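Side-chain contacts in beta2-microglobulin (Anolis carolinensis, PDB 7CPO), which serves, as beta2-microglobulin, as the light chain of a lizard MHC class I complex, probably supporting the heavy chain in peptide presentation: residues V9-P14 with K19-H24; D53-F56 with F62-L65. All blocks are in the same frame, centred on the assembly; numbering follows the deposited sequence.

Contact 1: residues V9-P14 with K19-H24; sequences VYFRHP and KENTFH
Tyr10 and His24 face each other across the first hairpin of an immunoglobulin C1-set beta-sandwich, where strand segments 9-11 and 21-24 run antiparallel, their axes 4.7 Å apart at the closest. They form a hydrogen-bonded pair: His24 N donates to Tyr10 O at 2.7 Å, and Tyr10 N returns a bond to His24 O. With CG of Tyr10 set between its own backbone N and carbonyl carbon (chi1 48°), the phenol ring leans over its partner. His24 CB then lies over one ring face, 3.6 Å from the ring centroid, as a CH-pi contact. The imidazole plane, 7° from that of the phenol, is slid aside with little overlap. The polar ends point to the MHC class I heavy chain, where Tyr10 OH bonds Pro237 O and His24 NE2 bonds Ser239 N. On the other face of the sheet, Phe11 CE1 rests 3.7 Å from Phe23 CB, and Phe78 of the second sheet meets the Phe11 ring edge-to-face. Beyond Arg12 the packing thins: His13 and Pro14 are partly exposed, and the side chain of His13 comes no nearer than 4.0 Å, CB to Asn21 ND2. Buried Asn21, packed against Phe11 CB, holds this looser end through its amide. Its OD1 accepts from His13 N at 3.2 Å as well as from Thr22 N, while ND2 donates to His13 O at 2.6 Å, almost straight (174°), with the oxygen in the amide plane.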
loop_
_atom_site.group_PDB
_atom_site.type_symbol
_atom_site.label_atom_id
_atom_site.label_comp_id
_atom_site.label_asym_id
_atom_site.label_seq_id
_atom_site.Cartn_x
_atom_site.Cartn_y
_atom_site.Cartn_z
ATOM N N VAL B 9 -12.829 -2.889 -7.638
ATOM C CA VAL B 9 -12.637 -2.571 -9.047
ATOM C C VAL B 9 -13.231 -1.196 -9.329
ATOM O O VAL B 9 -14.257 -0.817 -8.753
ATOM C CB VAL B 9 -13.276 -3.640 -9.958
ATOM C CG1 VAL B 9 -12.631 -5.000 -9.709
ATOM C CG2 VAL B 9 -14.798 -3.697 -9.752
ATOM N N TYR B 10 -12.579 -0.440 -10.214
ATOM C CA TYR B 10 -13.011 0.933 -10.468
ATOM C C TYR B 10 -12.299 1.459 -11.710
ATOM O O TYR B 10 -11.256 0.932 -12.113
ATOM C CB TYR B 10 -12.726 1.848 -9.267
ATOM C CG TYR B 10 -11.313 1.690 -8.725
ATOM C CD1 TYR B 10 -10.315 2.604 -9.048
ATOM C CD2 TYR B 10 -10.976 0.610 -7.909
ATOM C CE1 TYR B 10 -9.014 2.447 -8.566
ATOM C CE2 TYR B 10 -9.686 0.437 -7.438
ATOM C CZ TYR B 10 -8.710 1.361 -7.759
ATOM O OH TYR B 10 -7.438 1.185 -7.271
ATOM N N PHE B 11 -12.886 2.501 -12.308
ATOM C CA PHE B 11 -12.278 3.343 -13.323
ATOM C C PHE B 11 -11.680 4.579 -12.671
ATOM O O PHE B 11 -12.117 5.010 -11.603
ATOM C CB PHE B 11 -13.307 3.813 -14.353
ATOM C CG PHE B 11 -13.736 2.770 -15.337
ATOM C CD1 PHE B 11 -12.823 1.907 -15.904
ATOM C CD2 PHE B 11 -15.065 2.689 -15.724
ATOM C CE1 PHE B 11 -13.228 0.963 -16.823
ATOM C CE2 PHE B 11 -15.476 1.749 -16.632
ATOM C CZ PHE B 11 -14.560 0.882 -17.185
ATOM N N ARG B 12 -10.704 5.187 -13.356
ATOM C CA ARG B 12 -10.162 6.456 -12.873
ATOM C C ARG B 12 -11.213 7.561 -12.947
ATOM O O ARG B 12 -11.338 8.374 -12.018
ATOM C CB ARG B 12 -8.906 6.841 -13.663
ATOM C CG ARG B 12 -8.486 8.309 -13.512
ATOM C CD ARG B 12 -8.010 8.611 -12.090
ATOM N NE ARG B 12 -7.543 9.988 -11.917
ATOM C CZ ARG B 12 -8.344 11.004 -11.622
ATOM N NH1 ARG B 12 -9.645 10.795 -11.489
ATOM N NH2 ARG B 12 -7.861 12.225 -11.469
ATOM N N HIS B 13 -11.966 7.615 -14.048
ATOM C CA HIS B 13 -13.119 8.495 -14.187
ATOM C C HIS B 13 -14.393 7.673 -14.380
ATOM O O HIS B 13 -14.335 6.535 -14.856
ATOM C CB HIS B 13 -12.972 9.452 -15.378
ATOM C CG HIS B 13 -11.663 10.175 -15.428
ATOM N ND1 HIS B 13 -11.416 11.319 -14.699
ATOM C CD2 HIS B 13 -10.540 9.932 -16.145
ATOM C CE1 HIS B 13 -10.191 11.743 -14.957
ATOM N NE2 HIS B 13 -9.640 10.919 -15.830
ATOM N N PRO B 14 -15.554 8.216 -14.014
ATOM C CA PRO B 14 -16.819 7.578 -14.415
ATOM C C PRO B 14 -16.873 7.423 -15.932
ATOM O O PRO B 14 -16.517 8.341 -16.678
ATOM C CB PRO B 14 -17.890 8.550 -13.901
ATOM C CG PRO B 14 -17.165 9.874 -13.726
ATOM C CD PRO B 14 -15.758 9.511 -13.337
ATOM N N LYS B 19 -14.453 7.625 -24.584
ATOM C CA LYS B 19 -13.535 8.455 -23.807
ATOM C C LYS B 19 -12.611 7.554 -22.993
ATOM O O LYS B 19 -13.081 6.703 -22.227
ATOM C CB LYS B 19 -14.318 9.400 -22.887
ATOM C CG LYS B 19 -13.506 10.407 -22.066
ATOM C CD LYS B 19 -12.167 10.788 -22.694
ATOM C CE LYS B 19 -11.907 12.279 -22.548
ATOM N NZ LYS B 19 -11.701 12.682 -21.123
ATOM N N GLU B 20 -11.303 7.743 -23.147
ATOM C CA GLU B 20 -10.376 6.768 -22.600
ATOM C C GLU B 20 -10.273 6.874 -21.083
ATOM O O GLU B 20 -10.323 7.962 -20.499
ATOM C CB GLU B 20 -8.994 6.882 -23.226
ATOM C CG GLU B 20 -8.205 5.601 -22.954
ATOM C CD GLU B 20 -6.790 5.613 -23.467
ATOM O OE1 GLU B 20 -6.184 4.514 -23.537
ATOM O OE2 GLU B 20 -6.292 6.710 -23.814
ATOM N N ASN B 21 -10.118 5.716 -20.459
ATOM C CA ASN B 21 -10.200 5.551 -19.025
ATOM C C ASN B 21 -9.116 4.570 -18.588
ATOM O O ASN B 21 -8.398 3.987 -19.409
ATOM C CB ASN B 21 -11.598 5.058 -18.644
ATOM C CG ASN B 21 -12.017 5.491 -17.257
ATOM O OD1 ASN B 21 -11.219 5.464 -16.306
ATOM N ND2 ASN B 21 -13.288 5.866 -17.123
ATOM N N THR B 22 -8.989 4.383 -17.281
ATOM C CA THR B 22 -8.136 3.334 -16.746
ATOM C C THR B 22 -8.967 2.461 -15.832
ATOM O O THR B 22 -9.649 2.964 -14.934
ATOM C CB THR B 22 -6.941 3.904 -15.990
ATOM O OG1 THR B 22 -6.241 4.807 -16.841
ATOM C CG2 THR B 22 -6.004 2.785 -15.543
ATOM N N PHE B 23 -8.916 1.163 -16.078
ATOM C CA PHE B 23 -9.613 0.176 -15.275
ATOM C C PHE B 23 -8.633 -0.379 -14.254
ATOM O O PHE B 23 -7.531 -0.788 -14.624
ATOM C CB PHE B 23 -10.144 -0.941 -16.175
ATOM C CG PHE B 23 -10.866 -2.033 -15.443
ATOM C CD1 PHE B 23 -11.940 -1.739 -14.611
ATOM C CD2 PHE B 23 -10.490 -3.354 -15.612
ATOM C CE1 PHE B 23 -12.613 -2.749 -13.948
ATOM C CE2 PHE B 23 -11.157 -4.373 -14.950
ATOM C CZ PHE B 23 -12.223 -4.067 -14.119
ATOM N N HIS B 24 -9.031 -0.401 -12.983
ATOM C CA HIS B 24 -8.178 -0.873 -11.897
ATOM C C HIS B 24 -8.821 -2.038 -11.170
ATOM O O HIS B 24 -10.037 -2.067 -10.976
ATOM C CB HIS B 24 -7.904 0.214 -10.850
ATOM C CG HIS B 24 -7.408 1.510 -11.412
ATOM N ND1 HIS B 24 -8.240 2.417 -12.039
ATOM C CD2 HIS B 24 -6.174 2.077 -11.393
ATOM C CE1 HIS B 24 -7.535 3.478 -12.400
ATOM N NE2 HIS B 24 -6.279 3.298 -12.021
#

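Contact 2: residues D53-F56 with F62-L65; sequences DLSF and FERL
The hairpin of strands 49-56 and 62-70, at one margin of its four-stranded sheet, brings Phe56 beside Phe62 as a non-hydrogen-bonded pair. Both side chains lie on the same face and point the same way. The edge of Phe56 is turned toward the face of Phe62 in an offset edge-to-face pair, centroids 5.9 Å apart and planes at 72°. One residue along, Glu63 N donates to Ser55 O at 2.9 Å. Leu54 forms the apolar bridge: its CD1 reaches Phe62 CD1 at 3.7 Å, and its CB lies over one face of the Arg64 guanidinium, 3.6 Å from NH2. Arg64 gets there by bending at chi2 and chi3 (80° and 74°), and its NH1 is fixed by Ser52 O. A glycine at Leu54 would probably open a gap beside Phe62 and strip most of the apolar cover from that guanidinium face. On the other face of the strand pair, Glu63 carries its carboxylate to a salt bridge between OE2 and Lys57 NZ. Strand 62-70 is flanked by strand 21-30, where Phe62 is backbone-bonded to Phe30, while Phe10 of the MHC class I heavy chain meets Phe56 edge-to-face.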
loop_
_atom_site.group_PDB
_atom_site.type_symbol
_atom_site.label_atom_id
_atom_site.label_comp_id
_atom_site.label_asym_id
_atom_site.label_seq_id
_atom_site.Cartn_x
_atom_site.Cartn_y
_atom_site.Cartn_z
ATOM N N ASP B 53 4.318 -2.741 -7.786
ATOM C CA ASP B 53 5.154 -3.597 -6.962
ATOM C C ASP B 53 4.398 -4.024 -5.702
ATOM O O ASP B 53 3.311 -3.522 -5.384
ATOM C CB ASP B 53 6.465 -2.889 -6.619
ATOM C CG ASP B 53 7.294 -2.569 -7.857
ATOM O OD1 ASP B 53 7.817 -1.436 -7.963
ATOM O OD2 ASP B 53 7.407 -3.453 -8.738
ATOM N N LEU B 54 4.978 -4.990 -4.993
ATOM C CA LEU B 54 4.329 -5.609 -3.846
ATOM C C LEU B 54 4.734 -4.897 -2.556
ATOM O O LEU B 54 5.906 -4.911 -2.168
ATOM C CB LEU B 54 4.690 -7.092 -3.780
ATOM C CG LEU B 54 4.182 -7.852 -2.560
ATOM C CD1 LEU B 54 2.665 -8.026 -2.643
ATOM C CD2 LEU B 54 4.896 -9.189 -2.442
ATOM N N SER B 55 3.768 -4.293 -1.886
ATOM C CA SER B 55 3.999 -3.675 -0.590
ATOM C C SER B 55 3.005 -4.238 0.422
ATOM O O SER B 55 2.125 -5.036 0.084
ATOM C CB SER B 55 3.882 -2.151 -0.683
ATOM O OG SER B 55 2.528 -1.781 -0.896
ATOM N N PHE B 56 3.168 -3.824 1.681
ATOM C CA PHE B 56 2.292 -4.280 2.754
ATOM C C PHE B 56 2.074 -3.145 3.740
ATOM O O PHE B 56 2.713 -2.097 3.660
ATOM C CB PHE B 56 2.833 -5.526 3.470
ATOM C CG PHE B 56 4.293 -5.433 3.906
ATOM C CD1 PHE B 56 4.630 -4.970 5.160
ATOM C CD2 PHE B 56 5.314 -5.843 3.058
ATOM C CE1 PHE B 56 5.949 -4.910 5.575
ATOM C CE2 PHE B 56 6.643 -5.779 3.460
ATOM C CZ PHE B 56 6.961 -5.311 4.725
ATOM N N PHE B 62 -0.618 -7.723 2.606
ATOM C CA PHE B 62 -0.092 -7.292 1.324
ATOM C C PHE B 62 -1.112 -6.498 0.511
ATOM O O PHE B 62 -2.315 -6.555 0.757
ATOM C CB PHE B 62 0.367 -8.519 0.562
ATOM C CG PHE B 62 1.546 -9.183 1.196
ATOM C CD1 PHE B 62 2.832 -8.716 0.941
ATOM C CD2 PHE B 62 1.375 -10.251 2.072
ATOM C CE1 PHE B 62 3.936 -9.317 1.531
ATOM C CE2 PHE B 62 2.465 -10.853 2.671
ATOM C CZ PHE B 62 3.756 -10.386 2.400
ATOM N N GLU B 63 -0.596 -5.726 -0.452
ATOM C CA GLU B 63 -1.403 -4.930 -1.373
ATOM C C GLU B 63 -0.849 -5.080 -2.784
ATOM O O GLU B 63 0.362 -5.224 -2.979
ATOM C CB GLU B 63 -1.419 -3.429 -1.029
ATOM C CG GLU B 63 -1.338 -3.096 0.436
ATOM C CD GLU B 63 -1.008 -1.628 0.682
ATOM O OE1 GLU B 63 -0.121 -1.083 -0.023
ATOM O OE2 GLU B 63 -1.645 -1.022 1.576
ATOM N N ARG B 64 -1.747 -5.010 -3.770
ATOM C CA ARG B 64 -1.377 -5.168 -5.172
ATOM C C ARG B 64 -2.407 -4.468 -6.045
ATOM O O ARG B 64 -3.615 -4.691 -5.890
ATOM C CB ARG B 64 -1.280 -6.648 -5.553
ATOM C CG ARG B 64 -0.988 -6.899 -7.034
ATOM C CD ARG B 64 0.491 -6.734 -7.338
ATOM N NE ARG B 64 1.265 -7.866 -6.841
ATOM C CZ ARG B 64 2.586 -7.958 -6.921
ATOM N NH1 ARG B 64 3.286 -6.981 -7.480
ATOM N NH2 ARG B 64 3.204 -9.033 -6.451
ATOM N N LEU B 65 -1.928 -3.645 -6.969
ATOM C CA LEU B 65 -2.770 -2.915 -7.902
ATOM C C LEU B 65 -2.488 -3.401 -9.318
ATOM O O LEU B 65 -1.332 -3.622 -9.689
ATOM C CB LEU B 65 -2.528 -1.410 -7.801
ATOM C CG LEU B 65 -3.325 -0.571 -8.800
ATOM C CD1 LEU B 65 -4.836 -0.560 -8.475
ATOM C CD2 LEU B 65 -2.754 0.825 -8.834
#

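In the fold
From the N terminus, strand 6-11 runs through a loop and returns as strand 21-30, a loop closed by contact 1. Only later does strand 49-56 run through residues 57-61 into strand 62-70, closed by contact 2. The two therefore follow in series, neither nested nor crossed, with centres about 20 Å apart. Space joins what sequence separates: strands 21-30 and 62-70 are neighbours, so the sheet order is 6-11, 21-30, 62-70, 49-56, with each hairpin supplying two adjacent strands. The hairpins touch directly where Tyr10 OH packs 3.4 Å from Leu65 CD1. The disulfide between Cys25 and Cys80 then links this sheet to strand 78-83 of the second one.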